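Local coordinates for phosphoglycerate dehydrogenase (Lactobacillus plantarum, PDB 3EVT), which probably catalyses the NAD-dependent oxidation of 3-phosphoglycerate to 3-phosphohydroxypyruvate, the first committed step of serine biosynthesis, at residues K78-A82 against A83-V87; E178-F182 against T183-D187. All coordinates share one frame; numbering follows the deposited sequence.

Contact 1. Residues K78-A82 against A83-V87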
loop_
_atom_site.group_PDB
_atom_site.type_symbol
_atom_site.label_atom_id
_atom_site.label_comp_id
_atom_site.label_asym_id
_atom_site.label_seq_id
_atom_site.Cartn_x
_atom_site.Cartn_y
_atom_site.Cartn_z
ATOM N N LYS A 78 -2.661 -31.325 -17.100
ATOM C CA LYS A 78 -2.972 -32.568 -16.378
ATOM C C LYS A 78 -1.739 -33.244 -15.779
ATOM O O LYS A 78 -1.786 -33.682 -14.651
ATOM C CB LYS A 78 -3.783 -33.556 -17.238
ATOM N N ALA A 79 -0.646 -33.330 -16.516
ATOM C CA ALA A 79 0.584 -33.844 -15.932
ATOM C C ALA A 79 1.055 -33.044 -14.685
ATOM O O ALA A 79 1.366 -33.625 -13.630
ATOM C CB ALA A 79 1.692 -33.922 -16.990
ATOM N N LEU A 80 1.073 -31.712 -14.813
ATOM C CA LEU A 80 1.512 -30.800 -13.745
ATOM C C LEU A 80 0.694 -30.992 -12.473
ATOM O O LEU A 80 1.233 -31.127 -11.383
ATOM C CB LEU A 80 1.425 -29.350 -14.235
ATOM C CG LEU A 80 2.466 -29.047 -15.307
ATOM C CD1 LEU A 80 2.076 -27.840 -16.129
ATOM C CD2 LEU A 80 3.850 -28.897 -14.684
ATOM N N GLN A 81 -0.615 -31.041 -12.615
ATOM C CA GLN A 81 -1.442 -31.296 -11.482
ATOM C C GLN A 81 -1.133 -32.690 -10.912
ATOM O O GLN A 81 -1.030 -32.868 -9.691
ATOM C CB GLN A 81 -2.904 -31.180 -11.904
ATOM C CG GLN A 81 -3.922 -31.612 -10.861
ATOM C CD GLN A 81 -5.153 -30.726 -10.906
ATOM O OE1 GLN A 81 -5.633 -30.234 -9.868
ATOM N NE2 GLN A 81 -5.655 -30.476 -12.119
ATOM N N ALA A 82 -0.980 -33.681 -11.788
ATOM C CA ALA A 82 -0.818 -35.054 -11.311
ATOM C C ALA A 82 0.492 -35.180 -10.557
ATOM O O ALA A 82 0.611 -35.923 -9.579
ATOM C CB ALA A 82 -0.881 -36.064 -12.479
ATOM N N ALA A 83 1.487 -34.423 -10.980
ATOM C CA ALA A 83 2.762 -34.538 -10.338
ATOM C C ALA A 83 2.816 -33.557 -9.179
ATOM O O ALA A 83 3.825 -33.475 -8.479
ATOM C CB ALA A 83 3.860 -34.265 -11.330
ATOM N N GLY A 84 1.742 -32.803 -8.957
ATOM C CA GLY A 84 1.747 -31.810 -7.853
ATOM C C GLY A 84 2.626 -30.564 -8.088
ATOM O O GLY A 84 3.027 -29.882 -7.142
ATOM N N VAL A 85 2.924 -30.255 -9.346
ATOM C CA VAL A 85 3.710 -29.072 -9.636
ATOM C C VAL A 85 2.906 -27.782 -9.479
ATOM O O VAL A 85 1.813 -27.694 -10.001
ATOM C CB VAL A 85 4.326 -29.161 -11.016
ATOM C CG1 VAL A 85 5.145 -27.859 -11.273
ATOM C CG2 VAL A 85 5.223 -30.408 -11.049
ATOM N N VAL A 86 3.439 -26.807 -8.728
ATOM C CA VAL A 86 2.819 -25.460 -8.689
ATOM C C VAL A 86 3.297 -24.612 -9.870
ATOM O O VAL A 86 4.431 -24.728 -10.288
ATOM C CB VAL A 86 2.952 -24.689 -7.292
ATOM C CG1 VAL A 86 2.267 -25.492 -6.127
ATOM C CG2 VAL A 86 4.366 -24.293 -6.959
ATOM N N VAL A 87 2.392 -23.804 -10.421
ATOM C CA VAL A 87 2.701 -22.937 -11.546
ATOM C C VAL A 87 2.249 -21.498 -11.256
ATOM O O VAL A 87 1.201 -21.275 -10.651
ATOM C CB VAL A 87 2.033 -23.454 -12.853
ATOM C CG1 VAL A 87 2.484 -22.627 -14.052
ATOM C CG2 VAL A 87 2.371 -24.921 -13.057
#

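Contact 2. Residues E178-F182 against T183-D187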
loop_
_atom_site.group_PDB
_atom_site.type_symbol
_atom_site.label_atom_id
_atom_site.label_comp_id
_atom_site.label_asym_id
_atom_site.label_seq_id
_atom_site.Cartn_x
_atom_site.Cartn_y
_atom_site.Cartn_z
ATOM N N GLU A 178 -18.042 -3.515 -2.396
ATOM C CA GLU A 178 -19.373 -3.387 -2.936
ATOM C C GLU A 178 -19.203 -2.864 -4.322
ATOM O O GLU A 178 -18.254 -2.139 -4.557
ATOM C CB GLU A 178 -20.197 -2.312 -2.205
ATOM C CG GLU A 178 -20.108 -2.288 -0.702
ATOM C CD GLU A 178 -20.853 -1.074 -0.103
ATOM O OE1 GLU A 178 -21.894 -0.671 -0.671
ATOM O OE2 GLU A 178 -20.386 -0.507 0.917
ATOM N N THR A 179 -20.153 -3.171 -5.212
ATOM C CA THR A 179 -20.189 -2.559 -6.540
ATOM C C THR A 179 -21.572 -1.948 -6.792
ATOM O O THR A 179 -22.549 -2.399 -6.217
ATOM C CB THR A 179 -19.923 -3.583 -7.624
ATOM O OG1 THR A 179 -20.831 -4.649 -7.449
ATOM C CG2 THR A 179 -18.545 -4.160 -7.481
ATOM N N VAL A 180 -21.645 -0.923 -7.642
ATOM C CA VAL A 180 -22.912 -0.329 -8.013
ATOM C C VAL A 180 -22.983 -0.112 -9.513
ATOM O O VAL A 180 -21.960 -0.017 -10.183
ATOM C CB VAL A 180 -23.135 1.023 -7.322
ATOM C CG1 VAL A 180 -23.149 0.860 -5.797
ATOM C CG2 VAL A 180 -22.112 2.043 -7.784
ATOM N N ALA A 181 -24.205 -0.021 -10.033
ATOM C CA ALA A 181 -24.444 0.304 -11.438
ATOM C C ALA A 181 -24.287 1.804 -11.640
ATOM O O ALA A 181 -24.488 2.563 -10.716
ATOM C CB ALA A 181 -25.865 -0.138 -11.843
ATOM N N PHE A 182 -23.941 2.242 -12.841
ATOM C CA PHE A 182 -23.847 3.696 -13.127
ATOM C C PHE A 182 -25.023 4.546 -12.648
ATOM O O PHE A 182 -24.851 5.719 -12.283
ATOM C CB PHE A 182 -23.646 3.946 -14.621
ATOM C CG PHE A 182 -22.305 3.490 -15.140
ATOM C CD1 PHE A 182 -21.176 4.273 -14.959
ATOM C CD2 PHE A 182 -22.173 2.281 -15.807
ATOM C CE1 PHE A 182 -19.952 3.874 -15.427
ATOM C CE2 PHE A 182 -20.940 1.875 -16.296
ATOM C CZ PHE A 182 -19.826 2.670 -16.101
ATOM N N THR A 183 -26.214 3.958 -12.653
ATOM C CA THR A 183 -27.451 4.695 -12.410
ATOM C C THR A 183 -27.649 4.780 -10.923
ATOM O O THR A 183 -28.527 5.505 -10.446
ATOM C CB THR A 183 -28.678 4.025 -13.131
ATOM O OG1 THR A 183 -28.737 2.622 -12.817
ATOM C CG2 THR A 183 -28.517 4.148 -14.657
ATOM N N ALA A 184 -26.802 4.063 -10.188
ATOM C CA ALA A 184 -27.007 3.872 -8.730
ATOM C C ALA A 184 -25.895 4.449 -7.834
ATOM O O ALA A 184 -25.566 3.864 -6.800
ATOM C CB ALA A 184 -27.238 2.346 -8.423
ATOM N N THR A 185 -25.334 5.597 -8.210
ATOM C CA THR A 185 -24.082 6.102 -7.582
ATOM C C THR A 185 -24.195 7.244 -6.588
ATOM O O THR A 185 -23.184 7.635 -5.972
ATOM C CB THR A 185 -23.006 6.603 -8.627
ATOM O OG1 THR A 185 -23.563 7.615 -9.479
ATOM C CG2 THR A 185 -22.482 5.465 -9.479
ATOM N N ALA A 186 -25.397 7.810 -6.448
ATOM C CA ALA A 186 -25.589 8.965 -5.583
ATOM C C ALA A 186 -25.087 8.731 -4.159
ATOM O O ALA A 186 -24.516 9.625 -3.563
ATOM C CB ALA A 186 -27.037 9.410 -5.570
ATOM N N ASP A 187 -25.327 7.556 -3.585
ATOM C CA ASP A 187 -24.940 7.346 -2.191
ATOM C C ASP A 187 -23.417 7.245 -2.006
ATOM O O ASP A 187 -22.853 7.812 -1.065
ATOM C CB ASP A 187 -25.618 6.119 -1.640
ATOM C CG ASP A 187 -27.096 6.356 -1.386
ATOM O OD1 ASP A 187 -27.443 7.419 -0.808
ATOM O OD2 ASP A 187 -27.902 5.481 -1.731
#

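Contact 1. Residues K78-A82 against A83-V87
Ala79 O and Leu80 O, at the end of helix 77-82, receive amide N-H groups from the residues that follow, and the chain turns away there. Ala83 N donates to Ala79 O at 2.8 Å and makes a second, weak bond to Leu80 O. Val85 N reaches back to the same Leu80 O at 2.8 Å, so two N-H groups share one carbonyl oxygen. Gly84 N donates to Gln81 O at 2.9 Å, but from above the carbonyl plane, 70° out of it. Ala82, Ala83 and Gly84 are exposed, the methyl of Ala83 lying back against Ala79 O, with its CB 3.5 Å from that oxygen. Gly84, with phi 72°, is the first residue to leave helical geometry; its positive phi, together with the 6→1 bond from Val85 N to Leu80 O and the 5→2 bond from Gly84 N to Gln81 O, defines a Schellman motif. The motif ends the helix of the beta-alpha-beta unit 64-66, 77-82, 86-88 and turns the chain into the last strand of that unit.

Apolar contact continues beyond the cap. Leu80 CD2 lies 3.7 Å from Val85 CB and also meets Val85 CG1, the two side chains meeting at a slant. The other branch, Leu80 CD1, approaches Val87 CG2 at 4.2 Å. All three side chains are buried: Leu80 also packs on Leu55 of helix 50-56, and Val85 on Val65 of strand 64-66.

Contact 2. Residues E178-F182 against T183-D187
Ala181 and Ala184 lie 5.2 Å apart between their CA atoms where the chain turns out of strand 178-181, and a single backbone bond, Ala184 N to Ala181 O at 2.8 Å, closes a type I beta turn, Ala181-Ala184, with Phe182 and Thr183 at its corners. The N-H points well at the oxygen (155°). Thr183 N is almost as near to the same oxygen, but its angle is too poor for a bond.

The side chains meet on the face of the turn that carries Val180, whose bond from CA to CB is directed at the following segment. Its CB lies 3.8 Å from Ala184 O, and the branches CG1 and CG2 come nearly as close to that oxygen, which therefore rests against the whole isopropyl group. Val180 CG2 also meets Thr185 CG2 at 3.8 Å, the two side chains running about perpendicular to each other. In Thr185 the methyl is anti to the carbonyl carbon while OG1 lies between N and C (chi1 56°); this puts CG2 3.7 Å from Ala181 O and leaves OG1 at 3.6 Å from Phe182 O, too long to count as a hydrogen bond. Ala184 CB lies 3.6 Å from Ala181 O and makes looser apolar contacts with the CB atoms of Val180 and Ala181.

The turn belongs to the beta-to-alpha connection between strand 178-181, an outermost strand of the parallel Rossmann-type sheet within this chain, and helix 186-191. Val180, Phe182 and Thr185 all pack on Val166 of the adjacent strand 162-167, while the Phe182 side chain also touches Thr168 and Leu199 and lies near, but does not touch, the probable dinucleotide-binding glycine motif.

How the contacts relate
From the N terminus, the chain first builds the five-stranded parallel sheet, and contact 1 (78-87) closes the loop from helix 77-82 into strand 86-88, an outermost strand of that sheet. Helix 93-110 follows, and the chain then enters the seven-stranded sheet of the NAD-binding domain, where contact 2 (178-187) closes the opposite kind of connection, from strand 178-181 into helix 186-191. The two contacts lie in series, neither nested nor crossed, with centres about 42 Å apart and nearest atoms about 26 Å apart. Each joins a helix to an outermost strand, but in separate parallel sheets, consistent with the two-domain build of D-2-hydroxyacid dehydrogenases.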